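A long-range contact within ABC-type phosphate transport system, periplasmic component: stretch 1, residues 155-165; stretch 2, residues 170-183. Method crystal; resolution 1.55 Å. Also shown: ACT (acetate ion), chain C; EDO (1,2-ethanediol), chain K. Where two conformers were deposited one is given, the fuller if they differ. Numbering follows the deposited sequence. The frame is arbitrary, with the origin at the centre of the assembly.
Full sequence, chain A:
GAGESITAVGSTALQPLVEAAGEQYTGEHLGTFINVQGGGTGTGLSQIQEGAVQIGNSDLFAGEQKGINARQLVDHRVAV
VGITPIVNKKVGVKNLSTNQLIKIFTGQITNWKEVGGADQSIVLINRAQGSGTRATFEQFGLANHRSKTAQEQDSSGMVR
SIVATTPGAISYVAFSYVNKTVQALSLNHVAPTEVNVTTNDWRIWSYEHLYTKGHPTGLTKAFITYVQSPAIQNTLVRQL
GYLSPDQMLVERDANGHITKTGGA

Stretch 1 155-165: SSGMVRSIVAT
Stretch 2 (170-183) ISYVAFSYVNKTVQ

Residues 156-165 form a helix that packs against strand 170-174 and the irregular segment following it. The two axes approach to 8.3 Å, with N-to-C directions 140° apart, so register runs backwards along the strand: CA of Ser156 lies 5.9 Å from CA of Val173, and CA of Val163 6.3 Å from CA of Ile170. Beyond the strand, a 3-10 segment (175-177) and a type I turn from Asn179 to Val182 bring the chain back along the helix, placing CA of Val182 5.3 Å from CA of Ala164.

Ser155 (chi1 p) caps the helix, its OG accepting from Met158 N at 3.1 Å. Ser156 (m) sets CB over one face of the Tyr177 ring, 3.5 Å from its centroid and 12° off the normal, while OG is 2.7 Å from a water oxygen that accepts from Ala174 N at 2.9 Å. Tyr177 (m, chi2 81°) holds this ring beside the first helical turn; a second water accepts from Gly157 N and donates to Tyr177 OH.

Arg160 makes the one direct hydrogen bond across the contact, NH1 to Tyr177 O at 2.9 Å. Its t, t, p chain extends from the helix before bending at chi3, placing the guanidinium between Asn179 ND2 over one face and Tyr177 CD2 over the other; NH1 also donates to acetate O at 2.9 Å. Asn179 (p, chi2 21°) directs OD1 to Thr181, accepting from its N at 2.9 Å and OG1 at 2.5 Å, the latter with Thr181 in p.

The side chains of Val159, Val163 and Ala164 make a largely apolar part of the contact. Val159 and Val163, both t, point toward the strand: Val159 CG1 is 3.1 Å from Ser171 OG, and Val163 CG2 3.6 Å from Ser171 CB. Val182 (m) places CG1 3.9 Å from both Val163 CG1 and Ala164 CB.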

# COMPACT_ATOMS: atom_id res chain seq x y z
N SER A 155 -4.76 9.75 -3.44
CA SER A 155 -3.47 9.04 -3.38
C SER A 155 -2.93 8.97 -1.97
O SER A 155 -3.30 9.76 -1.12
CB SER A 155 -2.40 9.76 -4.25
OG SER A 155 -2.10 11.04 -3.72
N SER A 156 -1.93 8.10 -1.79
CA SER A 156 -1.16 8.03 -0.56
C SER A 156 -0.54 9.38 -0.18
O SER A 156 -0.60 9.81 0.95
CB SER A 156 -0.03 6.99 -0.72
OG SER A 156 -0.51 5.69 -0.97
N GLY A 157 0.08 10.06 -1.16
CA GLY A 157 0.73 11.33 -0.90
C GLY A 157 -0.22 12.43 -0.46
O GLY A 157 0.11 13.19 0.45
N MSE A 158 -1.41 12.47 -1.05
CA MSE A 158 -2.42 13.47 -0.65
C MSE A 158 -3.02 13.17 0.74
O MSE A 158 -3.28 14.10 1.49
CB MSE A 158 -3.49 13.61 -1.73
CG MSE A 158 -2.92 14.20 -3.01
SE MSE A 158 -4.24 14.32 -4.43
CE MSE A 158 -4.40 12.51 -5.05
N VAL A 159 -3.24 11.89 1.07
CA VAL A 159 -3.67 11.51 2.42
C VAL A 159 -2.61 12.02 3.42
O VAL A 159 -2.93 12.69 4.41
CB VAL A 159 -3.87 9.97 2.54
CG1 VAL A 159 -3.70 9.55 3.99
CG2 VAL A 159 -5.26 9.55 1.99
N ARG A 160 -1.32 11.74 3.17
CA ARG A 160 -0.28 12.21 4.08
C ARG A 160 -0.30 13.76 4.27
O ARG A 160 -0.25 14.26 5.39
CB ARG A 160 1.09 11.71 3.64
CG ARG A 160 2.22 12.31 4.47
CD ARG A 160 3.55 11.85 3.93
NE ARG A 160 3.81 12.26 2.54
CZ ARG A 160 4.77 11.76 1.78
NH1 ARG A 160 5.59 10.82 2.22
NH2 ARG A 160 4.92 12.22 0.53
N SER A 161 -0.36 14.54 3.18
CA SER A 161 -0.32 16.00 3.32
C SER A 161 -1.52 16.59 4.02
O SER A 161 -1.39 17.54 4.82
CB SER A 161 -0.12 16.69 1.96
OG SER A 161 -1.03 16.21 1.01
N ILE A 162 -2.71 16.03 3.78
CA ILE A 162 -3.93 16.50 4.41
C ILE A 162 -3.91 16.14 5.90
O ILE A 162 -4.30 16.95 6.76
CB ILE A 162 -5.19 15.93 3.72
CG1 ILE A 162 -5.35 16.54 2.32
CG2 ILE A 162 -6.43 16.18 4.58
CD1 ILE A 162 -5.75 17.99 2.32
N VAL A 163 -3.44 14.94 6.23
CA VAL A 163 -3.34 14.57 7.66
C VAL A 163 -2.39 15.51 8.39
O VAL A 163 -2.68 15.96 9.49
CB VAL A 163 -2.95 13.06 7.85
CG1 VAL A 163 -2.50 12.75 9.29
CG2 VAL A 163 -4.14 12.19 7.45
N ALA A 164 -1.26 15.83 7.75
CA ALA A 164 -0.25 16.69 8.35
C ALA A 164 -0.78 18.04 8.76
O ALA A 164 -0.44 18.55 9.83
CB ALA A 164 0.96 16.84 7.42
N THR A 165 -1.64 18.63 7.92
CA THR A 165 -2.11 19.99 8.13
C THR A 165 -3.50 20.12 8.70
O THR A 165 -3.94 21.25 8.95
CB THR A 165 -2.07 20.73 6.77
OG1 THR A 165 -2.99 20.12 5.84
CG2 THR A 165 -0.66 20.69 6.20
N ILE A 170 -7.17 11.61 11.10
CA ILE A 170 -6.62 10.28 10.99
C ILE A 170 -6.87 9.69 9.60
O ILE A 170 -7.90 9.84 9.03
CB ILE A 170 -7.18 9.38 12.11
CG1 ILE A 170 -6.58 7.99 12.04
CG2 ILE A 170 -8.73 9.34 12.08
CD1 ILE A 170 -6.89 7.09 13.24
N SER A 171 -5.88 8.94 9.11
CA SER A 171 -5.99 8.19 7.86
C SER A 171 -5.07 6.98 7.94
O SER A 171 -4.68 6.53 9.04
CB SER A 171 -5.67 9.03 6.63
OG SER A 171 -6.15 8.40 5.45
N TYR A 172 -4.79 6.43 6.79
CA TYR A 172 -3.93 5.24 6.68
C TYR A 172 -3.05 5.39 5.46
O TYR A 172 -3.51 5.89 4.43
CB TYR A 172 -4.81 3.99 6.63
CG TYR A 172 -6.03 4.14 5.80
CD1 TYR A 172 -5.99 3.97 4.44
CD2 TYR A 172 -7.24 4.59 6.36
CE1 TYR A 172 -7.12 4.14 3.65
CE2 TYR A 172 -8.38 4.75 5.60
CZ TYR A 172 -8.32 4.54 4.22
OH TYR A 172 -9.45 4.71 3.44
N VAL A 173 -1.82 4.87 5.54
CA VAL A 173 -0.87 4.98 4.46
C VAL A 173 0.18 3.90 4.56
O VAL A 173 0.47 3.37 5.64
CB VAL A 173 -0.19 6.38 4.44
CG1 VAL A 173 0.91 6.52 5.51
CG2 VAL A 173 0.21 6.76 3.02
N ALA A 174 0.69 3.54 3.40
CA ALA A 174 1.82 2.59 3.31
C ALA A 174 3.03 3.09 4.13
O ALA A 174 3.31 4.28 4.17
CB ALA A 174 2.20 2.38 1.84
N PHE A 175 3.80 2.17 4.74
CA PHE A 175 4.95 2.51 5.58
C PHE A 175 5.97 3.54 5.00
O PHE A 175 6.39 4.48 5.70
CB PHE A 175 5.73 1.23 5.94
CG PHE A 175 5.14 0.37 7.05
CD1 PHE A 175 3.86 0.53 7.55
CD2 PHE A 175 5.88 -0.71 7.52
CE1 PHE A 175 3.37 -0.31 8.54
CE2 PHE A 175 5.39 -1.54 8.53
CZ PHE A 175 4.14 -1.35 9.01
N SER A 176 6.27 3.43 3.73
CA SER A 176 7.26 4.37 3.13
C SER A 176 6.86 5.84 3.21
O SER A 176 7.72 6.76 3.28
CB SER A 176 7.50 4.06 1.67
OG SER A 176 6.62 4.81 0.87
N TYR A 177 5.54 6.08 3.18
CA TYR A 177 5.09 7.44 3.18
C TYR A 177 5.20 8.09 4.54
O TYR A 177 5.06 9.30 4.65
CB TYR A 177 3.64 7.53 2.67
CG TYR A 177 3.47 7.40 1.16
CD1 TYR A 177 3.47 6.15 0.52
CD2 TYR A 177 3.37 8.54 0.36
CE1 TYR A 177 3.38 6.04 -0.85
CE2 TYR A 177 3.25 8.44 -1.02
CZ TYR A 177 3.28 7.19 -1.64
OH TYR A 177 3.10 7.15 -3.01
N VAL A 178 5.39 7.31 5.60
CA VAL A 178 5.47 7.91 6.92
C VAL A 178 6.73 8.79 7.01
O VAL A 178 7.80 8.32 6.64
CB VAL A 178 5.47 6.84 8.05
CG1 VAL A 178 5.68 7.51 9.40
CG2 VAL A 178 4.16 6.03 8.02
N ASN A 179 6.56 10.02 7.46
CA ASN A 179 7.65 10.97 7.70
C ASN A 179 7.32 11.88 8.89
O ASN A 179 6.27 11.72 9.53
CB ASN A 179 8.01 11.77 6.41
CG ASN A 179 6.94 12.79 5.98
OD1 ASN A 179 6.11 13.23 6.77
ND2 ASN A 179 6.99 13.20 4.72
N LYS A 180 8.20 12.85 9.15
CA LYS A 180 8.11 13.73 10.32
C LYS A 180 6.89 14.63 10.36
O LYS A 180 6.59 15.21 11.42
CB LYS A 180 9.36 14.63 10.40
CG LYS A 180 10.65 13.92 10.77
CD LYS A 180 11.81 14.90 10.95
CE LYS A 180 12.29 15.49 9.63
NZ LYS A 180 12.88 14.46 8.73
N THR A 181 6.17 14.77 9.25
CA THR A 181 4.98 15.63 9.22
C THR A 181 3.74 14.96 9.84
O THR A 181 2.76 15.64 10.14
CB THR A 181 4.63 16.08 7.79
OG1 THR A 181 4.26 14.95 7.02
CG2 THR A 181 5.84 16.79 7.12
N VAL A 182 3.79 13.64 10.01
CA VAL A 182 2.67 12.87 10.60
C VAL A 182 3.17 11.87 11.65
O VAL A 182 4.37 11.63 11.78
CB VAL A 182 1.87 12.14 9.50
CG1 VAL A 182 1.26 13.14 8.51
CG2 VAL A 182 2.75 11.12 8.76
N GLN A 183 2.22 11.30 12.40
CA GLN A 183 2.51 10.35 13.46
C GLN A 183 1.87 9.01 13.13
O GLN A 183 0.65 8.94 13.04
CB GLN A 183 2.02 10.89 14.81
CG GLN A 183 1.95 9.88 15.96
CD GLN A 183 3.31 9.61 16.56
OE1 GLN A 183 3.89 10.49 17.18
NE2 GLN A 183 3.83 8.37 16.39
C ACT C . 7.24 8.78 -0.52
O ACT C . 7.44 9.35 0.57
OXT ACT C . 7.29 7.54 -0.59
CH3 ACT C . 6.92 9.61 -1.73
C1 EDO K . -2.69 21.67 13.09
O1 EDO K . -2.78 20.65 14.08
C2 EDO K . -1.26 21.79 12.57
O2 EDO K . -0.81 20.51 12.14
O HOH W 1 -0.94 4.03 1.10
O HOH W 2 0.98 8.90 -3.70
O HOH W 3 0.80 16.76 11.86